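Local coordinates for protein alginate lyase (Bacteroides ovatus, PDB 3NNB) that probably cleaves the polysaccharide alginate by beta-elimination, as alginate lyases do, at residues Ala243-Thr246 against Ile247-Pro251; Leu275-Thr278 against Ile279-Leu282; Leu314-Leu317 against Ile318-Gly322; Ile333-Trp336 against Asp337-Gln340; Ile346-Arg349 against Ala350-Phe353. All coordinates share one frame; numbering follows the deposited sequence. Where two conformers were deposited one is given.

Interaction 1: residues Ala243-Thr246 against Ile247-Pro251; sequences AMKT and IQEFP
Lys245 and Glu249 face each other one helical turn apart and, in the conformer described, join in a salt bridge, with Lys245 NZ 3.0 Å from Glu249 OE2. The ammonium meets that oxygen on its syn side, 33° out of the carboxylate plane, and a weaker bond to Glu249 OE1 makes the grip two-pronged. The lysine reaches there because its chain runs extended from CB and turns only at the last torsion (chi4 -67°), which brings NZ back over the acid. Its CE also lies 3.5 Å from Glu249 OE2. Replacing Glu249 with an alanine would probably leave the Lys245 ammonium without its intrahelical mate and let its long chain swing out into solvent. Beneath the pair run the backbone bonds of helix 240-258: Ile247 N to Ala243 O, Gln248 N to Met244 O and Glu249 N to Lys245 O, the last at 3.1 Å. One step round the helix, Met244, a selenomethionine with two conformers, and Gln248 touch less strongly: Met244 CG is 3.5 Å from Gln248 NE2, an atom that also makes a weak hydrogen bond to Gln297. On the inner face, Ile247 lays CG1 3.2 Å from Ala243 O and carries its branches toward Met288 and Ala292 of helix 274-293. Thr246 turns its hydroxyl back to Leu242 O and packs on Leu230 and Thr231 of helix 221-236. The i to i+4 charge pair thus occupies the exposed flank of an amphipathic helix, where solvent would be expected to weaken it, while the apolar flank meets neighbouring helices.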
loop_
_atom_site.group_PDB
_atom_site.type_symbol
_atom_site.label_atom_id
_atom_site.label_comp_id
_atom_site.label_asym_id
_atom_site.label_seq_id
_atom_site.Cartn_x
_atom_site.Cartn_y
_atom_site.Cartn_z
ATOM N N ALA A 243 7.466 -13.456 9.853
ATOM C CA ALA A 243 6.120 -12.879 9.808
ATOM C C ALA A 243 5.439 -13.009 11.162
ATOM O O ALA A 243 4.901 -12.028 11.686
ATOM C CB ALA A 243 5.263 -13.534 8.724
HETATM N N MSE A 244 5.499 -14.215 11.754
HETATM C CA MSE A 244 4.897 -14.448 13.078
HETATM C C MSE A 244 5.479 -13.519 14.158
HETATM O O MSE A 244 4.722 -12.927 14.955
HETATM C CB MSE A 244 5.052 -15.937 13.465
HETATM C CG MSE A 244 4.170 -16.403 14.593
HETATM SE SE MSE A 244 2.303 -16.484 14.074
HETATM C CE MSE A 244 2.364 -17.938 12.789
ATOM N N LYS A 245 6.792 -13.380 14.179
ATOM C CA LYS A 245 7.458 -12.521 15.146
ATOM C C LYS A 245 6.990 -11.069 15.008
ATOM O O LYS A 245 6.700 -10.410 15.989
ATOM C CB LYS A 245 8.969 -12.588 14.986
ATOM C CG LYS A 245 9.718 -11.519 15.752
ATOM C CD LYS A 245 11.209 -11.556 15.432
ATOM C CE LYS A 245 12.022 -10.818 16.487
ATOM N NZ LYS A 245 11.764 -9.346 16.488
ATOM N N THR A 246 6.951 -10.583 13.768
ATOM C CA THR A 246 6.602 -9.193 13.485
ATOM C C THR A 246 5.143 -8.945 13.896
ATOM O O THR A 246 4.808 -7.915 14.478
ATOM C CB THR A 246 6.862 -8.873 11.995
ATOM O OG1 THR A 246 8.208 -9.228 11.682
ATOM C CG2 THR A 246 6.647 -7.365 11.700
ATOM N N ILE A 247 4.287 -9.908 13.609
ATOM C CA ILE A 247 2.865 -9.837 14.030
ATOM C C ILE A 247 2.717 -9.799 15.542
ATOM O O ILE A 247 1.982 -8.974 16.099
ATOM C CB ILE A 247 2.052 -10.993 13.432
ATOM C CG1 ILE A 247 1.935 -10.819 11.894
ATOM C CG2 ILE A 247 0.631 -11.076 14.058
ATOM C CD1 ILE A 247 1.416 -12.044 11.127
ATOM N N GLN A 248 3.413 -10.702 16.227
ATOM C CA GLN A 248 3.277 -10.793 17.675
ATOM C C GLN A 248 3.757 -9.557 18.388
ATOM O O GLN A 248 3.185 -9.189 19.400
ATOM C CB GLN A 248 3.938 -12.083 18.179
ATOM C CG GLN A 248 3.031 -13.277 17.757
ATOM C CD GLN A 248 3.632 -14.645 17.959
ATOM O OE1 GLN A 248 4.819 -14.789 18.261
ATOM N NE2 GLN A 248 2.811 -15.670 17.742
ATOM N N GLU A 249 4.749 -8.879 17.826
ATOM C CA GLU A 249 5.273 -7.646 18.392
ATOM C C GLU A 249 4.501 -6.380 18.012
ATOM O O GLU A 249 4.687 -5.309 18.624
ATOM C CB GLU A 249 6.739 -7.489 18.013
ATOM C CG GLU A 249 7.588 -8.577 18.602
ATOM C CD GLU A 249 9.064 -8.445 18.257
ATOM O OE1 GLU A 249 9.483 -7.525 17.516
ATOM O OE2 GLU A 249 9.808 -9.289 18.768
ATOM N N PHE A 250 3.628 -6.500 17.005
ATOM C CA PHE A 250 2.973 -5.335 16.397
ATOM C C PHE A 250 2.061 -4.535 17.361
ATOM O O PHE A 250 2.130 -3.309 17.378
ATOM C CB PHE A 250 2.274 -5.784 15.106
ATOM C CG PHE A 250 1.576 -4.709 14.321
ATOM C CD1 PHE A 250 2.265 -3.983 13.337
ATOM C CD2 PHE A 250 0.222 -4.480 14.490
ATOM C CE1 PHE A 250 1.608 -3.060 12.569
ATOM C CE2 PHE A 250 -0.426 -3.550 13.731
ATOM C CZ PHE A 250 0.264 -2.878 12.741
ATOM N N PRO A 251 1.283 -5.201 18.212
ATOM C CA PRO A 251 0.423 -4.371 19.098
ATOM C C PRO A 251 1.212 -3.450 20.001
ATOM O O PRO A 251 0.935 -2.239 20.039
ATOM C CB PRO A 251 -0.372 -5.431 19.885
ATOM C CG PRO A 251 -0.478 -6.583 18.861
ATOM C CD PRO A 251 0.896 -6.633 18.284
#

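Interaction 2: residues Leu275-Thr278 against Ile279-Leu282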
loop_
_atom_site.group_PDB
_atom_site.type_symbol
_atom_site.label_atom_id
_atom_site.label_comp_id
_atom_site.label_asym_id
_atom_site.label_seq_id
_atom_site.Cartn_x
_atom_site.Cartn_y
_atom_site.Cartn_z
ATOM N N LEU A 275 -6.874 14.164 8.335
ATOM C CA LEU A 275 -7.886 13.141 8.092
ATOM C C LEU A 275 -7.277 12.065 7.175
ATOM O O LEU A 275 -7.447 10.859 7.399
ATOM C CB LEU A 275 -9.121 13.739 7.472
ATOM C CG LEU A 275 -10.261 12.783 7.166
ATOM C CD1 LEU A 275 -10.765 12.121 8.439
ATOM C CD2 LEU A 275 -11.458 13.498 6.406
ATOM N N GLY A 276 -6.565 12.499 6.151
ATOM C CA GLY A 276 -5.909 11.565 5.240
ATOM C C GLY A 276 -4.929 10.612 5.905
ATOM O O GLY A 276 -4.978 9.418 5.655
ATOM N N TYR A 277 -4.078 11.124 6.773
ATOM C CA TYR A 277 -3.112 10.280 7.452
ATOM C C TYR A 277 -3.760 9.374 8.528
ATOM O O TYR A 277 -3.279 8.256 8.764
ATOM C CB TYR A 277 -1.958 11.116 8.026
ATOM C CG TYR A 277 -0.898 11.378 6.985
ATOM C CD1 TYR A 277 -0.130 10.348 6.499
ATOM C CD2 TYR A 277 -0.756 12.637 6.368
ATOM C CE1 TYR A 277 0.832 10.559 5.506
ATOM C CE2 TYR A 277 0.212 12.843 5.360
ATOM C CZ TYR A 277 1.006 11.810 4.959
ATOM O OH TYR A 277 1.925 11.995 3.938
ATOM N N THR A 278 -4.789 9.877 9.210
ATOM C CA THR A 278 -5.543 9.039 10.159
ATOM C C THR A 278 -6.072 7.811 9.391
ATOM O O THR A 278 -5.970 6.665 9.850
ATOM C CB THR A 278 -6.709 9.815 10.762
ATOM O OG1 THR A 278 -6.211 10.809 11.680
ATOM C CG2 THR A 278 -7.697 8.883 11.508
ATOM N N ILE A 279 -6.632 8.050 8.224
ATOM C CA ILE A 279 -7.179 6.961 7.388
ATOM C C ILE A 279 -6.082 6.045 6.785
ATOM O O ILE A 279 -6.230 4.851 6.751
ATOM C CB ILE A 279 -8.094 7.562 6.267
ATOM C CG1 ILE A 279 -9.340 8.173 6.902
ATOM C CG2 ILE A 279 -8.432 6.504 5.190
ATOM C CD1 ILE A 279 -10.182 9.020 5.934
ATOM N N PHE A 280 -5.006 6.651 6.309
ATOM C CA PHE A 280 -3.833 5.933 5.773
ATOM C C PHE A 280 -3.343 4.926 6.801
ATOM O O PHE A 280 -3.172 3.730 6.490
ATOM C CB PHE A 280 -2.763 6.983 5.499
ATOM C CG PHE A 280 -1.544 6.523 4.687
ATOM C CD1 PHE A 280 -1.655 6.126 3.370
ATOM C CD2 PHE A 280 -0.271 6.610 5.245
ATOM C CE1 PHE A 280 -0.512 5.812 2.620
ATOM C CE2 PHE A 280 0.853 6.291 4.518
ATOM C CZ PHE A 280 0.740 5.900 3.212
ATOM N N ASN A 281 -3.172 5.369 8.038
ATOM C CA ASN A 281 -2.645 4.493 9.090
ATOM C C ASN A 281 -3.670 3.436 9.478
ATOM O O ASN A 281 -3.326 2.296 9.630
ATOM C CB ASN A 281 -2.190 5.318 10.306
ATOM C CG ASN A 281 -0.997 4.748 11.020
ATOM O OD1 ASN A 281 -0.196 3.997 10.461
ATOM N ND2 ASN A 281 -0.806 5.181 12.270
ATOM N N LEU A 282 -4.937 3.831 9.610
ATOM C CA LEU A 282 -5.996 2.852 9.909
ATOM C C LEU A 282 -6.093 1.777 8.821
ATOM O O LEU A 282 -6.281 0.579 9.127
ATOM C CB LEU A 282 -7.357 3.542 10.086
ATOM C CG LEU A 282 -7.769 3.877 11.499
ATOM C CD1 LEU A 282 -8.921 4.898 11.471
ATOM C CD2 LEU A 282 -8.115 2.553 12.275
#
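Ile279 lies one turn beyond Leu275 and packs against it along the buried side of the helix. Its CB stands 3.5 Å from Leu275 O, the carbonyl that also accepts the hydrogen bond from Ile279 N. CG1, set anti to the carbonyl carbon (chi1 -67°), leans back over the preceding turn and comes within 3.3 Å of the same oxygen. At the tip, CD1 reaches the leucine itself, 4.0 Å from Leu275 CG. The other branch, CG2, faces Ile346 of helix 336-351. A glycine in place of Ile279 would probably open a gap between Leu275 and Ile346 and leave the leucine side chain freer to turn. Helix 274-293 is consistent with the alpha/alpha toroid of helical hairpins known for relatives of this lyase, and its two flanks differ in character: Leu275, Ile279 and Leu282 meet helices 310-317 and 336-351, whereas Tyr277 and Phe280 point the other way. These two rings form an offset edge-to-face pair, the tyrosine edge directed at the phenylalanine face, with centroids 5.8 Å apart and planes at 87°. Tyr277 CD1 and Phe280 CD2 make the near approach, at 3.9 Å. The tyrosine hydroxyl goes on to a hydrogen bond with Tyr69, and a citrate and a glycerol, probably from the crystallisation liquor, lie by Tyr277 and Phe280 respectively. Thr278 sets CG2 beside Leu282 CD1, 4.2 Å away, and returns its hydroxyl to Ala274 O.

Interaction 3: residues Leu314-Leu317 against Ile318-Gly322; sequences LKFL and IPYIG
Phe316 offers one face of its ring to Tyr320, whose CE2 sits over it at 4.1 Å from Phe316 CZ. The two rings are inclined at 57° with centroids 5.7 Å apart, an oblique meeting. Phe316 carries CG anti to its own backbone nitrogen (chi1 162°), which swings the ring along the helix toward the tyrosine. The Tyr320 ring, for its part, has backbone oxygens near its plane, with CD2 3.5 Å from Phe316 O. It also meets Trp328, edge to face, and Pro329. The pair marks the place where helix 310-317 runs out. Ile318 N still makes the regular i to i+4 bond to Leu314 O, but Pro319 has no N-H to give, and its CD rests 3.2 Å from Lys315 O where a donor would otherwise have come. The chain tightens into a 3-10 turn over 318-320, in which Tyr320 N donates to Leu317 O at 3.0 Å, from above the carbonyl plane, and Ile321 N follows by bonding to Ile318 O. Gly322 then leaves the turn with a positive phi. On other sides of the turn, Ile318 holds CG1 3.3 Å from Leu314 O and packs on Tyr359 and Ile362 of helix 359-366. Leu317 approaches the next turn through CG, 4.3 Å from Ile321 CD1, while its methyls face Leu275 and Leu282 of helix 274-293.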
loop_
_atom_site.group_PDB
_atom_site.type_symbol
_atom_site.label_atom_id
_atom_site.label_comp_id
_atom_site.label_asym_id
_atom_site.label_seq_id
_atom_site.Cartn_x
_atom_site.Cartn_y
_atom_site.Cartn_z
ATOM N N LEU A 314 -10.907 3.746 15.410
ATOM C CA LEU A 314 -12.100 3.848 14.591
ATOM C C LEU A 314 -13.169 4.714 15.221
ATOM O O LEU A 314 -13.803 5.530 14.526
ATOM C CB LEU A 314 -12.675 2.441 14.333
ATOM C CG LEU A 314 -11.858 1.553 13.390
ATOM C CD1 LEU A 314 -12.323 0.090 13.552
ATOM C CD2 LEU A 314 -11.993 1.959 11.898
ATOM N N LYS A 315 -13.389 4.545 16.525
ATOM C CA LYS A 315 -14.398 5.314 17.230
ATOM C C LYS A 315 -14.076 6.821 17.269
ATOM O O LYS A 315 -14.993 7.645 17.294
ATOM C CB LYS A 315 -14.595 4.763 18.653
ATOM C CG LYS A 315 -15.402 3.473 18.785
ATOM C CD LYS A 315 -15.470 3.083 20.255
ATOM C CE LYS A 315 -16.140 1.741 20.520
ATOM N NZ LYS A 315 -15.823 1.248 21.916
ATOM N N PHE A 316 -12.791 7.191 17.258
ATOM C CA PHE A 316 -12.397 8.618 17.123
ATOM C C PHE A 316 -12.875 9.134 15.752
ATOM O O PHE A 316 -13.354 10.270 15.613
ATOM C CB PHE A 316 -10.865 8.789 17.261
ATOM C CG PHE A 316 -10.381 10.103 16.710
ATOM C CD1 PHE A 316 -10.513 11.259 17.444
ATOM C CD2 PHE A 316 -9.881 10.165 15.401
ATOM C CE1 PHE A 316 -10.091 12.447 16.932
ATOM C CE2 PHE A 316 -9.463 11.374 14.867
ATOM C CZ PHE A 316 -9.595 12.523 15.617
ATOM N N LEU A 317 -12.679 8.319 14.713
ATOM C CA LEU A 317 -12.955 8.766 13.350
ATOM C C LEU A 317 -14.425 8.887 13.007
ATOM O O LEU A 317 -14.837 9.804 12.297
ATOM C CB LEU A 317 -12.292 7.820 12.345
ATOM C CG LEU A 317 -12.559 8.071 10.849
ATOM C CD1 LEU A 317 -11.965 9.442 10.400
ATOM C CD2 LEU A 317 -11.963 6.919 10.029
ATOM N N ILE A 318 -15.213 7.919 13.464
ATOM C CA ILE A 318 -16.596 7.756 13.003
ATOM C C ILE A 318 -17.457 9.029 13.073
ATOM O O ILE A 318 -18.150 9.335 12.116
ATOM C CB ILE A 318 -17.282 6.558 13.725
ATOM C CG1 ILE A 318 -16.763 5.273 13.098
ATOM C CG2 ILE A 318 -18.852 6.661 13.633
ATOM C CD1 ILE A 318 -16.958 3.995 13.909
ATOM N N PRO A 319 -17.416 9.781 14.186
ATOM C CA PRO A 319 -18.322 10.951 14.251
ATOM C C PRO A 319 -18.117 11.987 13.174
ATOM O O PRO A 319 -19.019 12.797 12.894
ATOM C CB PRO A 319 -18.047 11.531 15.636
ATOM C CG PRO A 319 -17.535 10.348 16.434
ATOM C CD PRO A 319 -16.734 9.539 15.468
ATOM N N TYR A 320 -16.926 11.987 12.568
ATOM C CA TYR A 320 -16.632 12.945 11.543
ATOM C C TYR A 320 -17.085 12.517 10.170
ATOM O O TYR A 320 -17.096 13.321 9.254
ATOM C CB TYR A 320 -15.131 13.254 11.529
ATOM C CG TYR A 320 -14.654 13.896 12.810
ATOM C CD1 TYR A 320 -14.966 15.223 13.113
ATOM C CD2 TYR A 320 -13.871 13.178 13.721
ATOM C CE1 TYR A 320 -14.526 15.811 14.290
ATOM C CE2 TYR A 320 -13.421 13.743 14.878
ATOM C CZ TYR A 320 -13.752 15.066 15.163
ATOM O OH TYR A 320 -13.263 15.589 16.311
ATOM N N ILE A 321 -17.483 11.263 10.037
ATOM C CA ILE A 321 -17.922 10.773 8.746
ATOM C C ILE A 321 -19.312 11.300 8.484
ATOM O O ILE A 321 -20.219 11.137 9.316
ATOM C CB ILE A 321 -17.889 9.221 8.652
ATOM C CG1 ILE A 321 -16.471 8.706 8.879
ATOM C CG2 ILE A 321 -18.397 8.775 7.285
ATOM C CD1 ILE A 321 -16.353 7.169 8.922
ATOM N N GLY A 322 -19.462 12.006 7.377
ATOM C CA GLY A 322 -20.730 12.651 7.048
ATOM C C GLY A 322 -20.970 14.015 7.676
ATOM O O GLY A 322 -22.014 14.624 7.445
#

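Interaction 4: residues Ile333-Trp336 against Asp337-Gln340; sequences IKEW and DKKQ
The start of helix 336-351 is built here, with Glu335 at the N-cap position and the first turn closed by Lys339 N bonding to Glu335 O and Gln340 N to Trp336 O, each at 2.9 Å. The Glu335 side chain lies alongside those of Lys338 and Lys339, all three pointing the same way. Lys338 NZ makes a salt bridge to Glu335 OE2 at 3.1 Å, coming from above the carboxylate, 68° out of its plane, because its fully extended chain runs beside the acid rather than end-on to it. A water completes the cluster: it donates to Glu335 OE1 and accepts from Lys338 NZ and from Lys339 NZ, each at 2.8 Å. Lys339 NZ itself stays 4.3 Å from Glu335 OE1 and forms its salt bridge with Glu342. On another side of the turn, Gln340 folds back on Trp336. Bent at chi2 (-78°), it places CG over the five-membered ring in a CH-pi contact, 4.0 Å from the centroid, and lays its amide near the benzene half, NE2 3.2 Å from Trp336 CZ2, with amide and ring planes 32° apart. That amide is fixed by Tyr320 O and Gly322 N, while the indole also meets Trp328 and Leu275. Two settings thus share one helical turn. The solvent-facing acid is flanked by two lysines and bridged to both by water, so its negative charge is likely to be stabilised; the glutamine covers the indole with both its CG and its amide.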
loop_
_atom_site.group_PDB
_atom_site.type_symbol
_atom_site.label_atom_id
_atom_site.label_comp_id
_atom_site.label_asym_id
_atom_site.label_seq_id
_atom_site.Cartn_x
_atom_site.Cartn_y
_atom_site.Cartn_z
ATOM N N ILE A 333 -6.021 19.877 4.156
ATOM C CA ILE A 333 -5.856 20.955 3.181
ATOM C C ILE A 333 -6.362 20.663 1.761
ATOM O O ILE A 333 -6.464 21.588 0.946
ATOM C CB ILE A 333 -4.397 21.464 3.127
ATOM C CG1 ILE A 333 -3.444 20.328 2.680
ATOM C CG2 ILE A 333 -3.988 22.108 4.488
ATOM C CD1 ILE A 333 -2.006 20.775 2.343
ATOM N N LYS A 334 -6.649 19.392 1.486
ATOM C CA LYS A 334 -7.144 18.950 0.197
ATOM C C LYS A 334 -7.931 17.667 0.372
ATOM O O LYS A 334 -7.961 17.116 1.466
ATOM C CB LYS A 334 -5.975 18.714 -0.742
ATOM C CG LYS A 334 -4.976 17.684 -0.215
ATOM C CD LYS A 334 -3.753 17.485 -1.154
ATOM C CE LYS A 334 -2.816 16.381 -0.684
ATOM N NZ LYS A 334 -1.709 16.070 -1.626
ATOM N N GLU A 335 -8.541 17.189 -0.718
ATOM C CA GLU A 335 -9.123 15.842 -0.758
ATOM C C GLU A 335 -10.159 15.527 0.330
ATOM O O GLU A 335 -10.296 14.366 0.705
ATOM C CB GLU A 335 -7.982 14.823 -0.697
ATOM C CG GLU A 335 -7.068 14.859 -1.890
ATOM C CD GLU A 335 -5.852 13.920 -1.811
ATOM O OE1 GLU A 335 -5.394 13.505 -0.725
ATOM O OE2 GLU A 335 -5.348 13.567 -2.886
ATOM N N TRP A 336 -10.892 16.527 0.823
ATOM C CA TRP A 336 -11.923 16.268 1.839
ATOM C C TRP A 336 -12.926 15.213 1.404
ATOM O O TRP A 336 -13.127 14.236 2.081
ATOM C CB TRP A 336 -12.640 17.567 2.242
ATOM C CG TRP A 336 -13.649 17.304 3.294
ATOM C CD1 TRP A 336 -14.997 17.155 3.101
ATOM C CD2 TRP A 336 -13.413 17.093 4.687
ATOM N NE1 TRP A 336 -15.614 16.847 4.295
ATOM C CE2 TRP A 336 -14.659 16.834 5.285
ATOM C CE3 TRP A 336 -12.279 17.144 5.496
ATOM C CZ2 TRP A 336 -14.795 16.601 6.650
ATOM C CZ3 TRP A 336 -12.415 16.880 6.849
ATOM C CH2 TRP A 336 -13.683 16.621 7.409
ATOM N N ASP A 337 -13.596 15.426 0.264
ATOM C CA ASP A 337 -14.605 14.462 -0.176
ATOM C C ASP A 337 -14.020 13.095 -0.461
ATOM O O ASP A 337 -14.603 12.043 -0.102
ATOM C CB ASP A 337 -15.318 14.995 -1.430
ATOM C CG ASP A 337 -16.184 16.184 -1.162
ATOM O OD1 ASP A 337 -16.507 16.483 -0.011
ATOM O OD2 ASP A 337 -16.581 16.806 -2.151
ATOM N N LYS A 338 -12.862 13.054 -1.108
ATOM C CA LYS A 338 -12.168 11.781 -1.352
ATOM C C LYS A 338 -11.913 10.994 -0.058
ATOM O O LYS A 338 -12.124 9.780 -0.033
ATOM C CB LYS A 338 -10.863 12.041 -2.101
ATOM C CG LYS A 338 -10.026 10.868 -2.408
ATOM C CD LYS A 338 -8.666 11.339 -3.019
ATOM C CE LYS A 338 -7.707 10.180 -3.182
ATOM N NZ LYS A 338 -6.296 10.636 -3.371
ATOM N N LYS A 339 -11.413 11.673 0.980
ATOM C CA LYS A 339 -11.144 11.018 2.289
ATOM C C LYS A 339 -12.390 10.657 3.064
ATOM O O LYS A 339 -12.406 9.589 3.679
ATOM C CB LYS A 339 -10.178 11.843 3.128
ATOM C CG LYS A 339 -8.801 11.996 2.465
ATOM C CD LYS A 339 -8.169 10.671 2.049
ATOM C CE LYS A 339 -6.884 10.922 1.281
ATOM N NZ LYS A 339 -6.307 9.616 0.763
ATOM N N GLN A 340 -13.466 11.475 2.970
ATOM C CA GLN A 340 -14.772 11.037 3.486
ATOM C C GLN A 340 -15.196 9.688 2.860
ATOM O O GLN A 340 -15.595 8.779 3.565
ATOM C CB GLN A 340 -15.830 12.107 3.231
ATOM C CG GLN A 340 -15.701 13.290 4.180
ATOM C CD GLN A 340 -16.258 12.975 5.558
ATOM O OE1 GLN A 340 -17.248 12.236 5.658
ATOM N NE2 GLN A 340 -15.661 13.533 6.611
HETATM O O HOH W 1 -4.533 10.640 -1.170
#

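Interaction 5: residues Ile346-Arg349 against Ala350-Phe353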
loop_
_atom_site.group_PDB
_atom_site.type_symbol
_atom_site.label_atom_id
_atom_site.label_comp_id
_atom_site.label_asym_id
_atom_site.label_seq_id
_atom_site.Cartn_x
_atom_site.Cartn_y
_atom_site.Cartn_z
ATOM N N ILE A 346 -13.037 2.229 4.995
ATOM C CA ILE A 346 -12.457 1.769 6.250
ATOM C C ILE A 346 -13.521 1.030 7.072
ATOM O O ILE A 346 -13.226 -0.022 7.668
ATOM C CB ILE A 346 -11.812 2.958 7.042
ATOM C CG1 ILE A 346 -10.560 3.492 6.307
ATOM C CG2 ILE A 346 -11.466 2.593 8.489
ATOM C CD1 ILE A 346 -9.342 2.512 6.188
ATOM N N LEU A 347 -14.738 1.597 7.141
ATOM C CA LEU A 347 -15.808 1.002 7.922
ATOM C C LEU A 347 -16.277 -0.354 7.378
ATOM O O LEU A 347 -16.473 -1.283 8.143
ATOM C CB LEU A 347 -16.983 1.961 8.062
ATOM C CG LEU A 347 -16.713 3.192 8.908
ATOM C CD1 LEU A 347 -18.010 3.956 9.049
ATOM C CD2 LEU A 347 -16.138 2.855 10.291
ATOM N N ARG A 348 -16.377 -0.477 6.056
ATOM C CA ARG A 348 -16.612 -1.794 5.425
ATOM C C ARG A 348 -15.576 -2.824 5.848
ATOM O O ARG A 348 -15.909 -3.935 6.247
ATOM C CB ARG A 348 -16.552 -1.629 3.908
ATOM C CG ARG A 348 -16.558 -2.907 3.084
ATOM C CD ARG A 348 -17.836 -3.754 3.190
ATOM N NE ARG A 348 -19.021 -3.076 2.675
ATOM C CZ ARG A 348 -19.475 -3.107 1.415
ATOM N NH1 ARG A 348 -18.862 -3.775 0.448
ATOM N NH2 ARG A 348 -20.565 -2.438 1.110
ATOM N N ARG A 349 -14.312 -2.435 5.794
ATOM C CA ARG A 349 -13.231 -3.353 6.106
ATOM C C ARG A 349 -13.243 -3.745 7.569
ATOM O O ARG A 349 -13.042 -4.924 7.907
ATOM C CB ARG A 349 -11.909 -2.730 5.677
ATOM C CG ARG A 349 -11.861 -2.504 4.177
ATOM C CD ARG A 349 -10.780 -1.534 3.769
ATOM N NE ARG A 349 -9.455 -2.031 4.085
ATOM C CZ ARG A 349 -8.323 -1.313 3.919
ATOM N NH1 ARG A 349 -8.326 -0.061 3.407
ATOM N NH2 ARG A 349 -7.192 -1.880 4.237
ATOM N N ALA A 350 -13.472 -2.781 8.446
ATOM C CA ALA A 350 -13.541 -3.054 9.902
ATOM C C ALA A 350 -14.692 -4.008 10.248
ATOM O O ALA A 350 -14.586 -4.818 11.178
ATOM C CB ALA A 350 -13.684 -1.717 10.697
ATOM N N SER A 351 -15.783 -3.890 9.501
ATOM C CA SER A 351 -16.976 -4.706 9.723
ATOM C C SER A 351 -16.689 -6.188 9.527
ATOM O O SER A 351 -17.409 -7.022 10.050
ATOM C CB SER A 351 -18.127 -4.236 8.829
ATOM O OG SER A 351 -18.046 -4.780 7.509
ATOM N N PHE A 352 -15.635 -6.542 8.792
ATOM C CA PHE A 352 -15.248 -7.942 8.624
ATOM C C PHE A 352 -14.759 -8.527 9.957
ATOM O O PHE A 352 -14.898 -9.730 10.187
ATOM C CB PHE A 352 -14.123 -8.140 7.620
ATOM C CG PHE A 352 -14.418 -7.669 6.221
ATOM C CD1 PHE A 352 -15.671 -7.239 5.811
ATOM C CD2 PHE A 352 -13.395 -7.715 5.278
ATOM C CE1 PHE A 352 -15.883 -6.849 4.494
ATOM C CE2 PHE A 352 -13.621 -7.300 3.946
ATOM C CZ PHE A 352 -14.875 -6.877 3.576
ATOM N N PHE A 353 -14.159 -7.682 10.794
ATOM C CA PHE A 353 -13.557 -8.114 12.069
ATOM C C PHE A 353 -14.512 -7.932 13.243
ATOM O O PHE A 353 -14.375 -8.654 14.252
ATOM C CB PHE A 353 -12.269 -7.319 12.335
ATOM C CG PHE A 353 -11.202 -7.568 11.321
ATOM C CD1 PHE A 353 -10.385 -8.683 11.399
ATOM C CD2 PHE A 353 -11.066 -6.732 10.204
ATOM C CE1 PHE A 353 -9.442 -8.962 10.414
ATOM C CE2 PHE A 353 -10.137 -7.029 9.192
ATOM C CZ PHE A 353 -9.300 -8.123 9.320
#
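Ile346 accepts the regular helical bond from Ala350 N at 2.9 Å, and its side chain leaves the turn for Ile279 and Leu286 of helix 274-293. Leu347 does likewise with its carbonyl, taking the bond from Ser351 N at 3.0 Å. Arg348 meets the next turn through both its carbonyl and its side chain. Its carbonyl oxygen receives Ser351 OG at 2.6 Å, a bond made possible because the hydroxyl sits between the backbone N and the carbonyl carbon (chi1 83°), and Ser351 N adds a weak second bond to the same atom. This is a serine turning back on the i-3 carbonyl toward the end of helix 336-351, where the bonds shorten to i to i+3 steps: Phe352 N reaches Arg349 O at 3.2 Å, from well above the carbonyl plane, and Phe353 N bonds to Ala350 O. The Arg348 chain, bent at chi2 and chi3, touches the Phe352 ring through CD, 3.9 Å from Phe352 CE1. The guanidinium and ring planes are inclined at 33°, and the guanidinium is held by a salt bridge to Glu360 and a hydrogen bond to Tyr379 O. Arg349 presents CA to a face of the Phe352 ring and its carbonyl oxygen to Phe353, 3.5 Å from CD2 of that ring. In the conformer described, its guanidinium forms a salt bridge with Asp287 of helix 274-293, while Phe353 meets the ring of Tyr300.

Interactions 2 to 5 make one packed cluster of helices, whereas interaction 1 stands apart, its centre 21 Å from those of interactions 2 and 5. Leucines join interactions 2 and 3, with Leu275 CD1 3.5 Å from Leu317 CD1, and Leu275 CD2 comes equally near Trp336 CZ3 of interaction 4. Interactions 3 and 5 interlock through Leu314, Ile346 and Ala350. Interactions 4 and 5 lie at the two ends of helix 336-351, their centres 20 Å apart, and do not touch; helix 274-293 of interaction 2 meets both, through Ile279. The citrate and glycerol beside interaction 2 may mark a pocket, though both probably come from the crystallisation liquor.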